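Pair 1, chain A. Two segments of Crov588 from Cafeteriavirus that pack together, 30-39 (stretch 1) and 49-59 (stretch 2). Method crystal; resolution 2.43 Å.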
# COMPACT_ATOMS: atom_id res chain seq x y z
N ASN A 30 24.67 8.15 -19.85
CA ASN A 30 25.19 7.77 -18.53
C ASN A 30 25.21 6.25 -18.41
O ASN A 30 24.14 5.62 -18.45
CB ASN A 30 24.31 8.42 -17.46
CG ASN A 30 24.73 8.05 -16.06
OD1 ASN A 30 25.70 7.31 -15.86
ND2 ASN A 30 24.03 8.59 -15.07
N PRO A 31 26.38 5.62 -18.25
CA PRO A 31 26.45 4.16 -18.36
C PRO A 31 25.73 3.37 -17.28
O PRO A 31 25.75 2.13 -17.35
CB PRO A 31 27.96 3.87 -18.32
CG PRO A 31 28.62 5.15 -18.70
CD PRO A 31 27.72 6.24 -18.15
N LYS A 32 25.13 3.98 -16.26
CA LYS A 32 24.44 3.22 -15.23
C LYS A 32 22.93 3.15 -15.46
O LYS A 32 22.23 2.54 -14.64
CB LYS A 32 24.73 3.77 -13.84
CG LYS A 32 24.69 2.70 -12.71
CD LYS A 32 25.50 1.43 -13.07
CE LYS A 32 26.25 0.85 -11.87
NZ LYS A 32 25.77 -0.51 -11.48
N ILE A 33 22.40 3.75 -16.52
CA ILE A 33 20.96 3.71 -16.79
C ILE A 33 20.70 2.70 -17.90
O ILE A 33 21.35 2.72 -18.95
CB ILE A 33 20.41 5.10 -17.18
CG1 ILE A 33 21.00 5.60 -18.50
CG2 ILE A 33 20.67 6.10 -16.05
CD1 ILE A 33 20.40 6.93 -18.97
N ASP A 34 19.75 1.80 -17.64
CA ASP A 34 19.35 0.79 -18.61
C ASP A 34 18.10 1.16 -19.38
O ASP A 34 17.93 0.74 -20.53
CB ASP A 34 19.03 -0.54 -17.89
CG ASP A 34 20.25 -1.38 -17.65
OD1 ASP A 34 21.14 -1.41 -18.53
OD2 ASP A 34 20.31 -2.05 -16.59
N THR A 35 17.22 1.95 -18.78
CA THR A 35 15.89 2.18 -19.32
C THR A 35 15.58 3.67 -19.35
O THR A 35 16.14 4.46 -18.59
CB THR A 35 14.83 1.46 -18.48
OG1 THR A 35 14.42 2.31 -17.40
CG2 THR A 35 15.39 0.17 -17.89
N ILE A 36 14.66 4.03 -20.24
CA ILE A 36 14.06 5.35 -20.26
C ILE A 36 12.56 5.16 -20.06
O ILE A 36 11.94 4.31 -20.70
CB ILE A 36 14.33 6.10 -21.58
CG1 ILE A 36 15.81 6.43 -21.71
CG2 ILE A 36 13.49 7.37 -21.64
CD1 ILE A 36 16.20 6.98 -23.07
N GLU A 37 11.98 5.96 -19.16
CA GLU A 37 10.54 6.00 -18.96
C GLU A 37 10.03 7.35 -19.44
O GLU A 37 10.41 8.39 -18.89
CB GLU A 37 10.17 5.77 -17.50
CG GLU A 37 10.33 4.34 -17.03
CD GLU A 37 9.84 4.13 -15.61
OE1 GLU A 37 9.49 5.14 -14.95
OE2 GLU A 37 9.80 2.97 -15.15
N PHE A 38 9.18 7.33 -20.46
CA PHE A 38 8.51 8.53 -20.94
C PHE A 38 7.12 8.61 -20.33
O PHE A 38 6.56 7.62 -19.85
CB PHE A 38 8.42 8.52 -22.47
CG PHE A 38 9.73 8.77 -23.15
CD1 PHE A 38 10.29 10.04 -23.19
CD2 PHE A 38 10.42 7.73 -23.76
CE1 PHE A 38 11.50 10.27 -23.83
CE2 PHE A 38 11.63 7.95 -24.40
CZ PHE A 38 12.17 9.22 -24.43
N GLY A 39 6.56 9.82 -20.34
CA GLY A 39 5.30 10.08 -19.66
C GLY A 39 4.15 10.39 -20.58
O GLY A 39 4.14 10.00 -21.75
N LEU A 49 18.15 9.70 -31.68
CA LEU A 49 18.45 10.51 -30.50
C LEU A 49 18.57 9.67 -29.24
O LEU A 49 18.38 10.19 -28.13
CB LEU A 49 17.36 11.58 -30.33
CG LEU A 49 16.99 12.33 -31.61
CD1 LEU A 49 15.76 13.19 -31.40
CD2 LEU A 49 18.17 13.18 -32.07
N ILE A 50 18.88 8.39 -29.38
CA ILE A 50 18.94 7.48 -28.24
C ILE A 50 20.27 6.74 -28.25
O ILE A 50 20.54 5.95 -29.16
CB ILE A 50 17.78 6.46 -28.27
CG1 ILE A 50 16.43 7.17 -28.30
CG2 ILE A 50 17.87 5.53 -27.08
CD1 ILE A 50 16.07 7.87 -27.01
N PRO A 51 21.16 6.98 -27.28
CA PRO A 51 22.41 6.22 -27.24
C PRO A 51 22.12 4.75 -27.00
O PRO A 51 21.03 4.35 -26.60
CB PRO A 51 23.20 6.85 -26.08
CG PRO A 51 22.17 7.56 -25.25
CD PRO A 51 21.06 7.97 -26.18
N SER A 52 23.14 3.93 -27.25
CA SER A 52 22.96 2.48 -27.26
C SER A 52 23.14 1.84 -25.89
O SER A 52 23.09 0.61 -25.79
CB SER A 52 23.94 1.84 -28.25
OG SER A 52 25.28 2.13 -27.90
N ASN A 53 23.35 2.64 -24.84
CA ASN A 53 23.39 2.07 -23.49
C ASN A 53 22.00 1.73 -22.96
O ASN A 53 21.89 0.85 -22.10
CB ASN A 53 24.08 3.05 -22.54
CG ASN A 53 23.39 4.40 -22.49
OD1 ASN A 53 22.76 4.82 -23.46
ND2 ASN A 53 23.52 5.09 -21.36
N ILE A 54 20.95 2.39 -23.44
CA ILE A 54 19.60 2.14 -22.93
C ILE A 54 18.99 1.03 -23.75
O ILE A 54 18.99 1.07 -24.99
CB ILE A 54 18.76 3.43 -22.93
CG1 ILE A 54 18.15 3.81 -24.28
CG2 ILE A 54 19.59 4.61 -22.36
CD1 ILE A 54 16.89 3.04 -24.63
N LYS A 55 18.49 0.01 -23.06
CA LYS A 55 17.95 -1.20 -23.67
C LYS A 55 16.45 -1.34 -23.51
O LYS A 55 15.86 -2.24 -24.11
CB LYS A 55 18.66 -2.42 -23.07
CG LYS A 55 20.19 -2.30 -23.14
CD LYS A 55 20.89 -3.65 -23.09
CE LYS A 55 20.69 -4.31 -21.73
NZ LYS A 55 21.23 -3.48 -20.62
N VAL A 56 15.82 -0.45 -22.74
CA VAL A 56 14.40 -0.52 -22.43
C VAL A 56 13.82 0.87 -22.59
O VAL A 56 14.34 1.84 -22.02
CB VAL A 56 14.15 -1.05 -21.00
CG1 VAL A 56 12.66 -1.10 -20.71
CG2 VAL A 56 14.80 -2.41 -20.82
N ILE A 57 12.73 0.98 -23.36
CA ILE A 57 12.02 2.24 -23.54
C ILE A 57 10.57 1.99 -23.17
O ILE A 57 9.83 1.33 -23.91
CB ILE A 57 12.14 2.78 -24.98
CG1 ILE A 57 13.60 3.13 -25.28
CG2 ILE A 57 11.25 4.00 -25.17
CD1 ILE A 57 13.85 3.62 -26.70
N LYS A 58 10.16 2.50 -22.01
CA LYS A 58 8.81 2.34 -21.48
C LYS A 58 8.07 3.66 -21.61
O LYS A 58 8.56 4.69 -21.13
CB LYS A 58 8.86 1.87 -20.03
CG LYS A 58 7.54 1.36 -19.47
CD LYS A 58 6.70 2.48 -18.88
CE LYS A 58 5.47 1.93 -18.17
NZ LYS A 58 5.76 1.44 -16.79
N PHE A 59 6.91 3.64 -22.27
CA PHE A 59 6.22 4.88 -22.59
C PHE A 59 5.10 5.25 -21.62
O PHE A 59 4.79 6.44 -21.48
CB PHE A 59 5.63 4.81 -24.01
CG PHE A 59 6.57 5.28 -25.08
CD1 PHE A 59 6.71 6.63 -25.36
CD2 PHE A 59 7.30 4.37 -25.83
CE1 PHE A 59 7.58 7.06 -26.34
CE2 PHE A 59 8.17 4.80 -26.81
CZ PHE A 59 8.30 6.14 -27.07

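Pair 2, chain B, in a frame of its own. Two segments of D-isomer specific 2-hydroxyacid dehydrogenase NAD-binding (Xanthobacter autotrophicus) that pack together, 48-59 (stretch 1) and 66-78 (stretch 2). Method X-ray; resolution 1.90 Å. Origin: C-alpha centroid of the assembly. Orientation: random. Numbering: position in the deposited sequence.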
# COMPACT_ATOMS: atom_id res chain seq x y z
N ASP B 48 -3.61 38.43 -25.59
CA ASP B 48 -2.95 38.46 -26.91
C ASP B 48 -2.04 37.24 -27.13
O ASP B 48 -1.01 37.11 -26.47
CB ASP B 48 -2.16 39.77 -27.08
CG ASP B 48 -1.60 39.96 -28.49
OD1 ASP B 48 -1.59 38.99 -29.30
OD2 ASP B 48 -1.16 41.09 -28.79
N PRO B 49 -2.41 36.35 -28.06
CA PRO B 49 -1.60 35.12 -28.22
C PRO B 49 -0.19 35.34 -28.79
O PRO B 49 0.69 34.50 -28.62
CB PRO B 49 -2.45 34.24 -29.16
CG PRO B 49 -3.44 35.15 -29.79
CD PRO B 49 -3.66 36.30 -28.85
N GLU B 50 0.03 36.47 -29.44
CA GLU B 50 1.38 36.83 -29.88
C GLU B 50 2.34 37.03 -28.71
O GLU B 50 3.55 36.92 -28.90
CB GLU B 50 1.32 38.09 -30.77
CG GLU B 50 0.63 37.81 -32.09
CD GLU B 50 0.85 38.90 -33.11
OE1 GLU B 50 0.04 39.84 -33.13
OE2 GLU B 50 1.82 38.79 -33.89
N GLU B 51 1.82 37.28 -27.51
CA GLU B 51 2.68 37.52 -26.34
C GLU B 51 3.11 36.23 -25.66
O GLU B 51 3.94 36.25 -24.76
CB GLU B 51 1.99 38.45 -25.33
CG GLU B 51 1.85 39.88 -25.84
CD GLU B 51 1.09 40.80 -24.89
OE1 GLU B 51 1.18 42.03 -25.04
OE2 GLU B 51 0.39 40.31 -23.99
N VAL B 52 2.54 35.10 -26.10
CA VAL B 52 2.81 33.79 -25.50
C VAL B 52 4.06 33.20 -26.08
O VAL B 52 4.17 33.00 -27.30
CB VAL B 52 1.64 32.81 -25.76
CG1 VAL B 52 2.00 31.42 -25.29
CG2 VAL B 52 0.40 33.30 -25.05
N ARG B 53 5.03 32.90 -25.23
CA ARG B 53 6.32 32.43 -25.70
C ARG B 53 6.73 31.07 -25.14
O ARG B 53 7.64 30.43 -25.65
CB ARG B 53 7.37 33.49 -25.41
CG ARG B 53 7.12 34.77 -26.19
CD ARG B 53 8.02 35.88 -25.71
NE ARG B 53 9.35 35.80 -26.29
CZ ARG B 53 10.34 36.66 -26.04
NH1 ARG B 53 10.16 37.67 -25.19
NH2 ARG B 53 11.52 36.50 -26.62
N TYR B 54 6.02 30.63 -24.12
CA TYR B 54 6.30 29.34 -23.50
C TYR B 54 4.98 28.59 -23.33
O TYR B 54 3.95 29.22 -23.06
CB TYR B 54 7.01 29.57 -22.16
CG TYR B 54 7.85 30.85 -22.12
CD1 TYR B 54 9.07 30.94 -22.79
CD2 TYR B 54 7.39 31.98 -21.46
CE1 TYR B 54 9.82 32.10 -22.76
CE2 TYR B 54 8.12 33.16 -21.44
CZ TYR B 54 9.33 33.21 -22.10
OH TYR B 54 10.04 34.38 -22.08
N ALA B 55 5.02 27.28 -23.55
CA ALA B 55 3.86 26.40 -23.35
C ALA B 55 4.22 25.21 -22.44
O ALA B 55 5.15 24.47 -22.72
CB ALA B 55 3.34 25.91 -24.70
N LEU B 56 3.47 25.08 -21.35
CA LEU B 56 3.57 23.96 -20.43
C LEU B 56 2.32 23.13 -20.60
O LEU B 56 1.22 23.59 -20.29
CB LEU B 56 3.68 24.48 -18.99
CG LEU B 56 3.66 23.45 -17.85
CD1 LEU B 56 4.87 22.56 -18.00
CD2 LEU B 56 3.66 24.20 -16.52
N VAL B 57 2.46 21.92 -21.13
CA VAL B 57 1.30 21.19 -21.63
C VAL B 57 1.31 19.69 -21.37
O VAL B 57 2.38 19.05 -21.26
CB VAL B 57 1.13 21.36 -23.16
CG1 VAL B 57 1.00 22.81 -23.57
CG2 VAL B 57 2.29 20.71 -23.89
N TRP B 58 0.10 19.12 -21.31
CA TRP B 58 -0.09 17.68 -21.45
C TRP B 58 -1.20 17.37 -22.50
O TRP B 58 -2.34 17.80 -22.37
CB TRP B 58 -0.42 17.02 -20.11
CG TRP B 58 -0.53 15.54 -20.18
CD1 TRP B 58 -1.69 14.81 -20.33
CD2 TRP B 58 0.54 14.58 -20.17
NE1 TRP B 58 -1.41 13.47 -20.35
CE2 TRP B 58 -0.05 13.30 -20.27
CE3 TRP B 58 1.93 14.68 -20.08
CZ2 TRP B 58 0.71 12.12 -20.27
CZ3 TRP B 58 2.69 13.51 -20.08
CH2 TRP B 58 2.08 12.24 -20.17
N LYS B 59 -0.81 16.66 -23.56
CA LYS B 59 -1.73 16.28 -24.66
C LYS B 59 -2.76 17.35 -25.07
O LYS B 59 -3.96 17.11 -24.99
CB LYS B 59 -2.44 14.98 -24.29
CG LYS B 59 -1.46 13.85 -24.11
CD LYS B 59 -2.18 12.50 -24.18
CE LYS B 59 -1.45 11.43 -23.41
NZ LYS B 59 -2.42 10.51 -22.75
N ALA B 66 -0.70 26.13 -32.87
CA ALA B 66 -0.80 27.06 -33.99
C ALA B 66 -1.34 28.39 -33.52
O ALA B 66 -1.28 29.37 -34.26
CB ALA B 66 -1.66 26.51 -35.10
N ARG B 67 -1.90 28.41 -32.33
CA ARG B 67 -2.39 29.66 -31.76
C ARG B 67 -1.28 30.65 -31.42
O ARG B 67 -1.57 31.81 -31.17
CB ARG B 67 -3.13 29.38 -30.43
CG ARG B 67 -4.48 28.67 -30.51
CD ARG B 67 -4.80 28.27 -29.06
NE ARG B 67 -6.11 27.65 -28.86
CZ ARG B 67 -7.25 28.31 -28.65
NH1 ARG B 67 -7.27 29.63 -28.65
NH2 ARG B 67 -8.38 27.63 -28.48
N PHE B 68 -0.03 30.17 -31.31
CA PHE B 68 1.04 30.93 -30.65
C PHE B 68 2.22 31.03 -31.58
O PHE B 68 3.16 30.23 -31.47
CB PHE B 68 1.42 30.20 -29.33
CG PHE B 68 0.22 29.86 -28.47
CD1 PHE B 68 -0.55 30.86 -27.92
CD2 PHE B 68 -0.13 28.53 -28.23
CE1 PHE B 68 -1.65 30.56 -27.14
CE2 PHE B 68 -1.24 28.23 -27.47
CZ PHE B 68 -2.00 29.24 -26.92
N PRO B 69 2.19 31.98 -32.54
CA PRO B 69 3.25 32.04 -33.54
C PRO B 69 4.66 32.31 -32.97
O PRO B 69 5.63 31.84 -33.54
CB PRO B 69 2.79 33.15 -34.52
CG PRO B 69 1.82 33.98 -33.77
CD PRO B 69 1.26 33.12 -32.64
N ASN B 70 4.76 33.01 -31.83
CA ASN B 70 6.05 33.40 -31.22
C ASN B 70 6.55 32.46 -30.10
O ASN B 70 7.48 32.80 -29.34
CB ASN B 70 5.91 34.83 -30.67
CG ASN B 70 5.53 35.82 -31.74
OD1 ASN B 70 6.02 35.73 -32.86
ND2 ASN B 70 4.66 36.77 -31.41
N LEU B 71 5.93 31.29 -30.00
CA LEU B 71 6.40 30.22 -29.09
C LEU B 71 7.91 29.91 -29.29
O LEU B 71 8.40 29.72 -30.44
CB LEU B 71 5.59 28.96 -29.36
CG LEU B 71 5.36 27.89 -28.32
CD1 LEU B 71 4.77 28.53 -27.07
CD2 LEU B 71 4.42 26.88 -28.96
N LYS B 72 8.62 29.88 -28.16
CA LYS B 72 10.07 29.67 -28.12
C LYS B 72 10.49 28.39 -27.39
O LYS B 72 11.64 27.95 -27.54
CB LYS B 72 10.73 30.89 -27.46
CG LYS B 72 10.50 32.20 -28.25
CD LYS B 72 11.74 33.10 -28.29
CE LYS B 72 11.62 34.14 -29.40
NZ LYS B 72 12.92 34.47 -30.05
N LEU B 73 9.56 27.83 -26.61
CA LEU B 73 9.84 26.76 -25.67
C LEU B 73 8.56 25.99 -25.35
O LEU B 73 7.52 26.58 -25.04
CB LEU B 73 10.44 27.36 -24.38
CG LEU B 73 10.74 26.40 -23.22
CD1 LEU B 73 11.75 25.35 -23.69
CD2 LEU B 73 11.28 27.14 -22.00
N VAL B 74 8.62 24.66 -25.46
CA VAL B 74 7.57 23.78 -24.95
C VAL B 74 8.10 22.95 -23.80
O VAL B 74 9.26 22.49 -23.83
CB VAL B 74 7.03 22.85 -26.05
CG1 VAL B 74 6.04 21.84 -25.47
CG2 VAL B 74 6.37 23.67 -27.11
N ILE B 75 7.26 22.78 -22.79
CA ILE B 75 7.58 21.97 -21.62
C ILE B 75 6.46 20.94 -21.45
O ILE B 75 5.30 21.29 -21.28
CB ILE B 75 7.72 22.80 -20.31
CG1 ILE B 75 8.63 24.02 -20.49
CG2 ILE B 75 8.24 21.90 -19.20
CD1 ILE B 75 7.90 25.34 -20.73
N ASN B 76 6.81 19.66 -21.52
CA ASN B 76 5.84 18.60 -21.39
C ASN B 76 5.65 18.24 -19.91
O ASN B 76 6.63 18.04 -19.19
CB ASN B 76 6.31 17.38 -22.21
CG ASN B 76 5.22 16.34 -22.40
OD1 ASN B 76 5.39 15.18 -22.03
ND2 ASN B 76 4.11 16.74 -22.95
N LEU B 77 4.41 18.15 -19.44
CA LEU B 77 4.14 17.92 -18.00
C LEU B 77 4.35 16.49 -17.52
O LEU B 77 3.43 15.85 -17.02
CB LEU B 77 2.71 18.33 -17.63
CG LEU B 77 2.44 19.81 -17.43
CD1 LEU B 77 0.97 20.17 -17.61
CD2 LEU B 77 2.95 20.19 -16.05
N GLY B 78 5.58 16.01 -17.62
CA GLY B 78 5.95 14.67 -17.16
C GLY B 78 7.43 14.54 -17.40
O GLY B 78 7.97 15.28 -18.23
O HOH W 1 2.81 33.53 -29.60
O HOH W 2 1.77 15.92 -24.00

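What backbone arrangement do the two pairs share? In each, two short parallel strands lie side by side, their axes 4.7 Å apart at closest approach and 10° apart in direction in pair 1, 13° in pair 2. Fourteen central residues superpose with an RMSD of 0.6 Å. The bridges Thr35(A)–Val56(A), Ile36(A)–Ile57(A) and Glu37(A)–Lys58(A) fall on Tyr54(B)–Leu73(B), Ala55(B)–Val74(B) and Leu56(B)–Ile75(B); pair 2 adds Val57(B)–Asn76(B). A type I turn leads into the second strand in both, Pro51(A) to Ile54(A) and Phe68(B) to Leu71(B).

How do the backbones hold this register? The same ladder runs through both. One carbonyl opens it by facing two consecutive amides: Asp34(A) O accepts from Lys55(A) N at 2.7 Å and Val56(A) N at 3.3 Å, while Arg53(B) O accepts from Lys72(B) N at 2.8 Å and, weakly, from Leu73(B) N at 3.4 Å. The bonds then alternate in direction, as parallel strands require. Ile36(A) N donates to Val56(A) O (2.8 Å) and Lys58(A) N to Ile36(A) O (2.9 Å); their counterparts are Ala55(B) N to Leu73(B) O (3.0 Å) and Ile75(B) N to Ala55(B) O (2.7 Å). Because these bonds use main-chain atoms, the ladder tolerates very different side chains.

How does each pair fill the face that carries the matched Ile36(A) and Ala55(B)? Pair 1 reaches across from the first strand: Ile36(A) extends its CD1 to 3.9 Å from Ile54(A) CG1 and 4.0 Å from Ile50(A) CD1. In pair 2 the short Ala55(B) cannot reach so far, and Leu71(B), which matches Ile54(A), brings its CD1 to 3.8 Å from Ala55(B) CB. Two residues further along, Phe38(A) matches Val57(B). Phe38(A) CE2 lies 4.0 Å from Ile57(A) CG2, and Val57(B) CG2 lies 4.2 Å from Val74(B) CG1. Phe38(A) also has the ring of Phe59(A) beside it, near parallel but slid apart with centroids 5.3 Å apart; Asn76(B) takes the place of Phe59(A) in pair 2.

What becomes of the opposite face? Glu37(A) and Lys58(A) meet there through their aliphatic portions, CG of Glu37(A) lying 4.2 Å from CB of Lys58(A). At the matching positions pair 2 has buried apolar residues, and Leu56(B) CD1 packs 3.6 Å from Ile75(B) CG2 and equally close to Leu77(B) CD2.

What do the polar side chains do at the entry to the strands? At the matched positions Lys55(A) and Lys72(B), the lysines meet opposite charges or like ones. Asp34(A) OD1 forms a salt bridge with Lys55(A) NZ at 2.9 Å; Arg53(B) NH2 instead lies 4.2 Å from Lys72(B) NZ, a pairing that offers no charge attraction. Both turns also use a matched asparagine: Asn53(A) ND2 donates a weak bond to Asn30(A) O at 3.0 Å, while Asn70(B) ND2 makes a nearly straight 2.7 Å bond to Glu50(B) O. A water links the two stretches of pair 2 here, donating to Pro49(B) O and Val52(B) O and accepting from Asn70(B) N.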